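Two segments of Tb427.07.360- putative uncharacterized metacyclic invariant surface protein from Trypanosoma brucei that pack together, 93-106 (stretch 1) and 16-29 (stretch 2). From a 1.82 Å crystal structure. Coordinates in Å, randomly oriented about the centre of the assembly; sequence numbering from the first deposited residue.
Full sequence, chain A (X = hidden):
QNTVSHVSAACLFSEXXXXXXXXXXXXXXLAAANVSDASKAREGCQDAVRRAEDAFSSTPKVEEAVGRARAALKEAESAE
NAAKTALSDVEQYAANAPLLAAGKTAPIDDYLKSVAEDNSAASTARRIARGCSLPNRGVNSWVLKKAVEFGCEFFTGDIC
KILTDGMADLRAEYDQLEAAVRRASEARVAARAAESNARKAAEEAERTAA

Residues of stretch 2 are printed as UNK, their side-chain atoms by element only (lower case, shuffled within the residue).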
# COMPACT_ATOMS: atom_id res chain seq x y z
N TYR A 93 3.97 0.59 -9.67
CA TYR A 93 4.97 0.49 -8.62
C TYR A 93 5.10 -0.92 -8.07
O TYR A 93 6.20 -1.31 -7.66
CB TYR A 93 4.66 1.50 -7.51
CG TYR A 93 4.70 2.91 -8.02
CD1 TYR A 93 5.81 3.41 -8.71
CD2 TYR A 93 3.62 3.75 -7.84
CE1 TYR A 93 5.84 4.72 -9.19
CE2 TYR A 93 3.64 5.06 -8.31
CZ TYR A 93 4.74 5.54 -8.99
OH TYR A 93 4.73 6.84 -9.46
N ALA A 94 4.00 -1.66 -8.02
CA ALA A 94 4.04 -3.05 -7.57
C ALA A 94 4.76 -3.96 -8.57
O ALA A 94 5.24 -5.03 -8.17
CB ALA A 94 2.63 -3.58 -7.31
N ALA A 95 4.82 -3.56 -9.84
CA ALA A 95 5.63 -4.31 -10.80
C ALA A 95 7.11 -3.94 -10.71
O ALA A 95 7.98 -4.79 -10.89
CB ALA A 95 5.14 -4.09 -12.21
N ASN A 96 7.39 -2.67 -10.44
CA ASN A 96 8.76 -2.17 -10.36
C ASN A 96 9.54 -2.65 -9.15
O ASN A 96 10.65 -3.17 -9.28
CB ASN A 96 8.75 -0.64 -10.33
CG ASN A 96 8.28 -0.03 -11.64
OD1 ASN A 96 7.97 -0.76 -12.59
ND2 ASN A 96 8.19 1.31 -11.69
N ALA A 97 8.97 -2.47 -7.97
CA ALA A 97 9.71 -2.78 -6.74
C ALA A 97 10.25 -4.22 -6.65
O ALA A 97 11.41 -4.40 -6.28
CB ALA A 97 8.88 -2.41 -5.49
N PRO A 98 9.44 -5.24 -6.97
CA PRO A 98 10.02 -6.59 -6.88
C PRO A 98 11.21 -6.83 -7.80
O PRO A 98 12.06 -7.65 -7.45
CB PRO A 98 8.86 -7.51 -7.26
CG PRO A 98 7.63 -6.72 -6.87
CD PRO A 98 7.98 -5.31 -7.23
N LEU A 99 11.28 -6.15 -8.94
CA LEU A 99 12.42 -6.35 -9.84
C LEU A 99 13.71 -5.90 -9.15
O LEU A 99 14.74 -6.58 -9.21
CB LEU A 99 12.24 -5.60 -11.18
CG LEU A 99 13.34 -5.96 -12.20
CD1 LEU A 99 13.23 -7.44 -12.65
CD2 LEU A 99 13.32 -5.05 -13.41
N LEU A 100 13.63 -4.74 -8.51
CA LEU A 100 14.75 -4.15 -7.79
C LEU A 100 15.14 -4.98 -6.57
O LEU A 100 16.33 -5.18 -6.31
CB LEU A 100 14.43 -2.72 -7.37
CG LEU A 100 14.09 -1.74 -8.52
CD1 LEU A 100 13.81 -0.33 -8.02
CD2 LEU A 100 15.21 -1.71 -9.52
N ALA A 101 14.15 -5.47 -5.84
CA ALA A 101 14.45 -6.24 -4.64
C ALA A 101 15.12 -7.56 -4.98
O ALA A 101 16.12 -7.93 -4.37
CB ALA A 101 13.19 -6.48 -3.82
N ALA A 102 14.57 -8.27 -5.97
CA ALA A 102 15.11 -9.58 -6.33
C ALA A 102 16.60 -9.49 -6.69
O ALA A 102 17.36 -10.44 -6.46
CB ALA A 102 14.32 -10.18 -7.49
N GLY A 103 17.01 -8.35 -7.23
CA GLY A 103 18.38 -8.16 -7.67
C GLY A 103 19.35 -7.77 -6.56
O GLY A 103 20.54 -7.60 -6.80
N LYS A 104 18.85 -7.65 -5.33
CA LYS A 104 19.67 -7.31 -4.19
C LYS A 104 19.86 -8.48 -3.22
O LYS A 104 20.68 -8.38 -2.32
CB LYS A 104 19.05 -6.15 -3.44
CG LYS A 104 19.02 -4.89 -4.24
CD LYS A 104 18.65 -3.70 -3.40
CE LYS A 104 18.64 -2.44 -4.24
NZ LYS A 104 19.94 -2.21 -4.94
N THR A 105 19.12 -9.57 -3.42
CA THR A 105 19.21 -10.69 -2.48
C THR A 105 20.54 -11.45 -2.55
O THR A 105 21.06 -11.86 -1.53
CB THR A 105 18.03 -11.69 -2.64
OG1 THR A 105 18.04 -12.27 -3.95
CG2 THR A 105 16.66 -11.00 -2.39
N ALA A 106 21.07 -11.68 -3.76
CA ALA A 106 22.25 -12.56 -3.89
C ALA A 106 23.46 -12.15 -3.05
O ALA A 106 24.03 -12.99 -2.35
CB ALA A 106 22.64 -12.72 -5.39
N UNK A 16 13.56 -9.27 4.57
CA UNK A 16 12.81 -8.13 4.05
C UNK A 16 12.72 -8.17 2.52
O UNK A 16 11.64 -8.05 1.95
c UNK A 16 13.46 -6.81 4.52
N UNK A 17 13.86 -8.36 1.85
CA UNK A 17 13.89 -8.35 0.40
C UNK A 17 13.11 -9.53 -0.15
O UNK A 17 12.40 -9.39 -1.13
c UNK A 17 16.20 -7.19 0.20
c UNK A 17 15.73 -6.01 -0.62
c UNK A 17 15.33 -8.41 -0.11
c UNK A 17 17.67 -7.52 -0.06
N UNK A 18 13.24 -10.70 0.47
CA UNK A 18 12.48 -11.85 -0.00
C UNK A 18 11.00 -11.74 0.28
O UNK A 18 10.19 -12.45 -0.32
c UNK A 18 14.27 -13.61 -0.02
c UNK A 18 13.01 -13.14 0.61
n UNK A 18 15.85 -14.40 -1.32
n UNK A 18 15.50 -13.47 0.58
c UNK A 18 14.49 -14.18 -1.22
c UNK A 18 16.43 -13.96 -0.22
N UNK A 19 10.65 -10.89 1.23
CA UNK A 19 9.26 -10.66 1.54
C UNK A 19 8.54 -9.73 0.59
O UNK A 19 7.32 -9.75 0.53
N UNK A 20 9.29 -8.95 -0.17
CA UNK A 20 8.73 -7.91 -1.04
C UNK A 20 7.66 -8.43 -2.02
O UNK A 20 6.61 -7.83 -2.15
c UNK A 20 10.73 -6.30 -0.91
c UNK A 20 10.14 -5.04 -0.43
c UNK A 20 9.27 -6.30 -2.97
c UNK A 20 9.85 -7.16 -1.84
N UNK A 21 7.94 -9.56 -2.70
CA UNK A 21 6.91 -10.09 -3.62
C UNK A 21 5.60 -10.36 -2.91
O UNK A 21 4.54 -10.11 -3.47
c UNK A 21 7.51 -11.40 -4.15
c UNK A 21 9.19 -10.33 -2.77
c UNK A 21 8.95 -11.33 -3.88
N UNK A 22 5.66 -10.85 -1.67
CA UNK A 22 4.45 -11.14 -0.93
C UNK A 22 3.74 -9.84 -0.52
O UNK A 22 2.52 -9.72 -0.65
c UNK A 22 5.08 -15.63 -0.65
c UNK A 22 5.35 -13.32 -0.03
c UNK A 22 4.54 -14.41 -0.35
c UNK A 22 6.43 -15.79 -0.64
c UNK A 22 7.26 -14.73 -0.32
c UNK A 22 6.72 -13.50 -0.02
c UNK A 22 4.75 -11.99 0.30
N UNK A 23 4.50 -8.86 -0.04
CA UNK A 23 3.89 -7.64 0.41
C UNK A 23 3.18 -6.90 -0.71
O UNK A 23 2.11 -6.35 -0.51
N UNK A 24 3.79 -6.86 -1.89
CA UNK A 24 3.21 -6.09 -2.98
C UNK A 24 1.90 -6.70 -3.44
O UNK A 24 1.00 -5.99 -3.88
c UNK A 24 4.16 -5.93 -4.22
c UNK A 24 4.49 -7.28 -4.84
c UNK A 24 5.41 -5.14 -3.85
N UNK A 25 1.78 -8.02 -3.31
CA UNK A 25 0.52 -8.69 -3.68
C UNK A 25 -0.62 -8.24 -2.79
O UNK A 25 -1.75 -8.03 -3.25
c UNK A 25 2.55 -12.91 -5.68
n UNK A 25 2.36 -12.61 -7.12
c UNK A 25 1.52 -10.78 -4.74
c UNK A 25 0.66 -10.22 -3.63
c UNK A 25 1.47 -12.31 -4.78
N UNK A 26 -0.33 -8.08 -1.50
CA UNK A 26 -1.34 -7.66 -0.55
C UNK A 26 -1.76 -6.22 -0.84
O UNK A 26 -2.94 -5.88 -0.74
c UNK A 26 -1.82 -7.19 1.92
c UNK A 26 -0.54 -9.26 1.20
c UNK A 26 -0.82 -7.79 0.89
N UNK A 27 -0.81 -5.38 -1.21
CA UNK A 27 -1.11 -3.98 -1.48
C UNK A 27 -1.94 -3.82 -2.73
O UNK A 27 -2.87 -3.02 -2.76
c UNK A 27 1.02 -3.03 -0.37
c UNK A 27 2.24 -2.14 -0.62
c UNK A 27 0.20 -2.44 0.77
c UNK A 27 0.19 -3.19 -1.63
N UNK A 28 -1.61 -4.58 -3.76
CA UNK A 28 -2.37 -4.55 -5.00
C UNK A 28 -3.83 -4.95 -4.74
O UNK A 28 -4.77 -4.33 -5.26
c UNK A 28 0.02 -6.00 -7.73
c UNK A 28 -0.44 -5.03 -6.63
c UNK A 28 -1.76 -5.49 -6.04
n UNK A 28 -0.38 -6.44 -10.16
c UNK A 28 -0.99 -6.07 -8.85
N UNK A 29 -4.01 -5.98 -3.92
CA UNK A 29 -5.36 -6.43 -3.60
C UNK A 29 -6.13 -5.39 -2.78
O UNK A 29 -7.33 -5.23 -3.01
c UNK A 29 -5.32 -7.74 -2.86

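Position 16 opens the segment with a single side-chain carbon; its CB is 8.4 Å from Ala101 CB, out of reach of stretch 1, and the residue is Ala16. Position 17 carries four carbons forked at the second. One carbon at the end of the fork lies 4.1 Å from Ala101 CB and the other 3.9 Å from Lys104 CB, while CB is 3.7 Å from Thr105 CG2. The pattern is that of leucine, in the m,t rotamer; Leu17 points toward stretch 1 and meets Ala101 with CD2 and Lys104 with CD1.

At position 18 one carbon leads to a five-membered ring of three carbons and two nitrogens, and the methyl of Thr105 sits over one face: CG2 is 3.8 Å from the ring centroid and 17° off the ring normal, a CH-pi contact. This identifies His18. Its CA-to-CB bond points away from stretch 1, yet the ring comes nearer. The ring nitrogen ND1 is hydrogen-bonded to a residue adjoining the stretches.

Position 19 has no side-chain atoms and is Gly19. Position 20 has four carbons forked at the first, one arm two carbons long. The first carbon of the long arm is 3.8 Å from Ala101 CB, and the short arm's carbon is 4.0 Å from Pro98 CA, hence Ile20. Directed toward stretch 1, it touches both residues, one helical turn apart, through CG1 and CG2.

At position 21 three carbons close a ring onto the backbone nitrogen, as in proline. Pro21 has no amide hydrogen to donate, and the helix is kinked here; the nearest approach of its ring is Pro21 CG to Pro98 CB, 5.1 Å, although its CA is 5.7 Å from Pro98 CA. Position 22, one carbon followed by a six-carbon ring, is Phe22, which is out of reach of the partner. Position 23, without side-chain atoms, is Gly23; its N donates to Gly19 O at 3.0 Å.

Position 24 bears one carbon carrying two more, one of them 3.8 Å from Pro98 CG, with CB 4.2 Å from Ala94 CB: a valine. Val24 faces stretch 1. Position 25, four carbons in a row ending in nitrogen, is Lys25, and it points away. Position 26 again has one carbon carrying two, but Val26 is out of reach. Position 27, four carbons forked at the second, is Leu27; its CA-to-CB bond points toward stretch 1, but Leu27 CB is still 6.2 Å from Ala94 CB. Position 28, another four-carbon row ending in nitrogen, packs its second carbon 3.5 Å from Ala94 CB and is Lys28. Position 29, with one carbon, is Ala29, which makes no contact.

The two helices run nearly antiparallel, at 162°, and their axes approach to 8.7 Å. At this spacing, Ala94 and Ala101 direct only methyl groups across the interface, and their CA atoms lie 5.6 Å from Val24 CA and 5.5 Å from Leu17 CA, respectively. Pro98 joins them between Ile20 and Val24, while Thr105 extends the contact to Leu17 and His18. No hydrogen bond crosses the interface; its 502 Å² of buried surface rests on close packing, mainly of apolar groups.

Stretch 2 (16-29) ALHGIPFGVKVLKA
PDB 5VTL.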